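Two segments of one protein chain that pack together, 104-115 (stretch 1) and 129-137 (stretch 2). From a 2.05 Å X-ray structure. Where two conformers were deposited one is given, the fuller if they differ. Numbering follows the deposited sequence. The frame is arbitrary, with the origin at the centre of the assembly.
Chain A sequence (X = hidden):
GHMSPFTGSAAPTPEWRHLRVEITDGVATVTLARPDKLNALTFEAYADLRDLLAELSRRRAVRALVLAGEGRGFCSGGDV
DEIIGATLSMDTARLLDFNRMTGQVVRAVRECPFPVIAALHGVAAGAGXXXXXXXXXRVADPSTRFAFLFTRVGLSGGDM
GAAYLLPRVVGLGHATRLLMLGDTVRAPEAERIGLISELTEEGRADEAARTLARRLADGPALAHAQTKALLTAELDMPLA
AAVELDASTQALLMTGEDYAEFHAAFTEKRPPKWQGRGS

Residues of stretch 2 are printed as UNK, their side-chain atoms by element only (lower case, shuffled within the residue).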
# COMPACT_ATOMS: atom_id res chain seq x y z
N GLN A 104 -21.90 -3.13 2.23
CA GLN A 104 -21.85 -4.57 2.53
C GLN A 104 -21.84 -5.41 1.25
O GLN A 104 -21.45 -6.58 1.28
CB GLN A 104 -22.97 -5.00 3.49
CG GLN A 104 -22.96 -4.23 4.84
CD GLN A 104 -21.89 -4.69 5.80
OE1 GLN A 104 -21.61 -5.88 5.92
NE2 GLN A 104 -21.31 -3.74 6.54
N VAL A 105 -22.26 -4.84 0.12
CA VAL A 105 -22.06 -5.55 -1.16
C VAL A 105 -20.57 -5.69 -1.44
O VAL A 105 -20.07 -6.80 -1.71
CB VAL A 105 -22.78 -4.87 -2.34
CG1 VAL A 105 -22.36 -5.58 -3.67
CG2 VAL A 105 -24.28 -4.99 -2.12
N VAL A 106 -19.84 -4.59 -1.31
CA VAL A 106 -18.40 -4.59 -1.54
C VAL A 106 -17.69 -5.51 -0.55
O VAL A 106 -16.79 -6.29 -0.93
CB VAL A 106 -17.83 -3.14 -1.47
CG1 VAL A 106 -16.33 -3.14 -1.39
CG2 VAL A 106 -18.31 -2.34 -2.70
N ARG A 107 -18.10 -5.46 0.72
CA ARG A 107 -17.52 -6.34 1.71
C ARG A 107 -17.80 -7.81 1.35
O ARG A 107 -16.92 -8.68 1.46
CB ARG A 107 -18.08 -6.01 3.10
CG ARG A 107 -17.25 -6.65 4.20
CD ARG A 107 -17.73 -6.22 5.62
NE ARG A 107 -18.92 -6.98 5.99
CZ ARG A 107 -19.40 -7.09 7.23
NH1 ARG A 107 -18.81 -6.49 8.26
NH2 ARG A 107 -20.49 -7.81 7.45
N ALA A 108 -19.02 -8.09 0.90
CA ALA A 108 -19.38 -9.45 0.51
C ALA A 108 -18.51 -9.93 -0.68
O ALA A 108 -18.10 -11.09 -0.74
CB ALA A 108 -20.86 -9.54 0.16
N VAL A 109 -18.20 -9.03 -1.62
CA VAL A 109 -17.28 -9.42 -2.69
C VAL A 109 -15.91 -9.75 -2.11
O VAL A 109 -15.30 -10.75 -2.48
CB VAL A 109 -17.14 -8.34 -3.79
CG1 VAL A 109 -16.01 -8.73 -4.78
CG2 VAL A 109 -18.45 -8.19 -4.54
N ARG A 110 -15.43 -8.93 -1.18
CA ARG A 110 -14.12 -9.18 -0.57
C ARG A 110 -14.09 -10.49 0.27
O ARG A 110 -13.00 -11.06 0.47
CB ARG A 110 -13.68 -7.97 0.30
CG ARG A 110 -13.44 -6.64 -0.55
CD ARG A 110 -12.40 -6.86 -1.70
NE ARG A 110 -11.26 -7.69 -1.25
CZ ARG A 110 -10.65 -8.61 -2.00
NH1 ARG A 110 -11.05 -8.84 -3.26
NH2 ARG A 110 -9.64 -9.32 -1.50
N GLU A 111 -15.24 -10.94 0.75
CA GLU A 111 -15.25 -12.04 1.72
C GLU A 111 -15.76 -13.38 1.20
O GLU A 111 -15.67 -14.37 1.90
CB GLU A 111 -16.03 -11.65 3.00
CG GLU A 111 -15.30 -10.66 3.89
CD GLU A 111 -16.07 -10.31 5.17
OE1 GLU A 111 -17.24 -10.72 5.34
OE2 GLU A 111 -15.49 -9.60 6.02
N CYS A 112 -16.33 -13.41 -0.01
CA CYS A 112 -16.93 -14.64 -0.51
C CYS A 112 -15.84 -15.67 -0.84
O CYS A 112 -14.80 -15.31 -1.39
CB CYS A 112 -17.80 -14.36 -1.74
SG CYS A 112 -16.94 -13.57 -3.16
N PRO A 113 -16.11 -16.95 -0.52
CA PRO A 113 -15.11 -18.03 -0.59
C PRO A 113 -14.82 -18.51 -2.03
O PRO A 113 -14.79 -19.71 -2.28
CB PRO A 113 -15.76 -19.14 0.23
CG PRO A 113 -17.25 -18.92 0.04
CD PRO A 113 -17.44 -17.42 -0.09
N PHE A 114 -14.59 -17.58 -2.95
CA PHE A 114 -14.22 -17.90 -4.33
C PHE A 114 -13.79 -16.60 -4.96
O PHE A 114 -14.26 -15.53 -4.55
CB PHE A 114 -15.38 -18.50 -5.14
CG PHE A 114 -16.72 -17.83 -4.92
CD1 PHE A 114 -17.05 -16.67 -5.61
CD2 PHE A 114 -17.64 -18.37 -4.03
CE1 PHE A 114 -18.29 -16.04 -5.40
CE2 PHE A 114 -18.87 -17.77 -3.80
CZ PHE A 114 -19.20 -16.59 -4.49
N PRO A 115 -12.90 -16.69 -5.95
CA PRO A 115 -12.43 -15.52 -6.68
C PRO A 115 -13.54 -14.88 -7.51
O PRO A 115 -14.39 -15.57 -8.11
CB PRO A 115 -11.35 -16.08 -7.64
CG PRO A 115 -11.37 -17.56 -7.48
CD PRO A 115 -12.34 -17.96 -6.42
N UNK A 129 -17.25 1.36 -10.78
CA UNK A 129 -15.81 1.34 -10.56
C UNK A 129 -15.46 0.68 -9.21
O UNK A 129 -14.44 0.01 -9.10
c UNK A 129 -15.25 2.79 -10.62
N UNK A 130 -16.31 0.84 -8.19
CA UNK A 130 -15.96 0.25 -6.89
C UNK A 130 -16.18 -1.24 -6.89
O UNK A 130 -15.41 -1.99 -6.28
c UNK A 130 -16.07 0.37 -4.31
c UNK A 130 -16.56 2.42 -5.76
c UNK A 130 -16.68 0.91 -5.68
N UNK A 131 -17.24 -1.69 -7.57
CA UNK A 131 -17.45 -3.12 -7.74
C UNK A 131 -16.27 -3.75 -8.48
O UNK A 131 -15.77 -4.80 -8.10
c UNK A 131 -20.02 -3.97 -6.42
c UNK A 131 -20.01 -3.09 -7.69
c UNK A 131 -18.75 -3.37 -8.52
c UNK A 131 -21.26 -3.34 -8.56
N UNK A 132 -15.80 -3.08 -9.52
CA UNK A 132 -14.62 -3.55 -10.23
C UNK A 132 -13.41 -3.61 -9.28
O UNK A 132 -12.68 -4.59 -9.24
c UNK A 132 -14.31 -2.64 -11.43
N UNK A 133 -13.22 -2.55 -8.51
CA UNK A 133 -12.08 -2.47 -7.60
C UNK A 133 -12.13 -3.58 -6.52
O UNK A 133 -11.09 -4.06 -6.06
c UNK A 133 -9.64 -0.61 -6.79
c UNK A 133 -12.09 -1.08 -6.94
c UNK A 133 -10.96 -0.65 -6.01
c UNK A 133 -11.29 0.73 -5.42
N UNK A 134 -13.33 -4.00 -6.13
CA UNK A 134 -13.46 -5.00 -5.07
C UNK A 134 -13.16 -6.42 -5.57
O UNK A 134 -12.77 -7.30 -4.80
c UNK A 134 -14.85 -4.94 -4.43
N UNK A 135 -13.35 -6.64 -6.86
CA UNK A 135 -13.09 -7.94 -7.48
C UNK A 135 -11.65 -8.36 -7.24
O UNK A 135 -10.74 -7.51 -7.06
c UNK A 135 -13.39 -7.87 -9.02
N UNK A 136 -11.41 -9.66 -7.23
CA UNK A 136 -10.06 -10.15 -7.10
C UNK A 136 -9.27 -9.89 -8.38
O UNK A 136 -8.05 -9.60 -8.32
c UNK A 136 -10.10 -11.64 -6.75
o UNK A 136 -12.07 -12.35 -5.55
o UNK A 136 -10.41 -11.49 -4.39
c UNK A 136 -10.91 -11.87 -5.47
N UNK A 137 -9.96 -9.99 -9.53
CA UNK A 137 -9.32 -9.79 -10.84
C UNK A 137 -10.13 -8.80 -11.67
O UNK A 137 -11.37 -8.86 -11.67
c UNK A 137 -6.75 -14.11 -9.71
c UNK A 137 -8.33 -12.16 -10.96
c UNK A 137 -6.20 -13.27 -10.69
c UNK A 137 -8.08 -13.98 -9.36
c UNK A 137 -9.18 -11.11 -11.63
c UNK A 137 -8.87 -13.00 -10.00
c UNK A 137 -6.99 -12.30 -11.30
O HOH W 1 -7.95 -10.84 -3.26

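Position 129 carries a single side-chain carbon and lies well out of reach of stretch 1; one carbon and nothing beyond it makes this Ala 129. At position 130 there are three carbons, one bonded to the backbone and carrying the other two. Branching at CB without oxygen identifies Val 130, and its CG1 lies 3.9 Å from CG2 of Val 106.

Position 131 has four carbons forked at the second, the pattern of Leu 131. Its CA-to-CB bond points sideways, but chi1 of -73° (m) and chi2 of 179° (t) bring the end nearer stretch 1, where CD2 lies 4.0 Å from Val 105 CG1 and 4.4 Å from Val 106 CG2. Position 132 again shows one carbon with no neighbour across the contact: Ala 132. Position 133 repeats the four-carbon fork and is Leu 133; its CA-to-CB bond points sideways and its side chain makes no contact with stretch 1.

At position 134 the one side-chain carbon points toward stretch 1, its CB 3.8 Å from Val 106 CG1 and 4.0 Å from Val 109 CG1. A lone carbon means Ala 134, the residue of stretch 2 with the largest area covered. Position 135, also with one carbon, directs it away and has left helical phi/psi (-58/153): Ala 135.

Position 136 has two carbons in line, the second carrying two oxygens. This short carboxylate is Asp 136; its OD1 accepts a hydrogen bond from Arg 110 NH1 at 3.0 Å, part of a salt bridge, and its OD2 lies 3.4 Å from Pro 115 CA. Position 137 presents one carbon followed by a ring of six carbons without a hydroxyl, hence Phe 137. The edge of that ring meets the proline, with CE2 4.2 Å from Pro 115 CB.

The contact joins an apolar half to a polar one. The helices run nearly parallel, 21° apart, with axes approaching to 9.5 Å, and the small side chain of Ala 134 lets the CA atoms of Val 106 and Ala 134 come within 6.1 Å. Where the second helix ends, Arg 110 reaches across: its NH1 donates to Ala 134 O at 2.8 Å with an N-H...O angle of 160°, as well as to the aspartate. Both acceptors lie at the guanidinium edge, near its plane, as its N-H directions require. A water bridges the same pair, accepting from Arg 110 NH2 at 2.9 Å and donating to Asp 136 OD1 at 2.8 Å. The arginine thus ties together a backbone carbonyl and a carboxylate just beyond the valine-alanine packing.

Stretch 2, residues 129-137: AVLALAADF
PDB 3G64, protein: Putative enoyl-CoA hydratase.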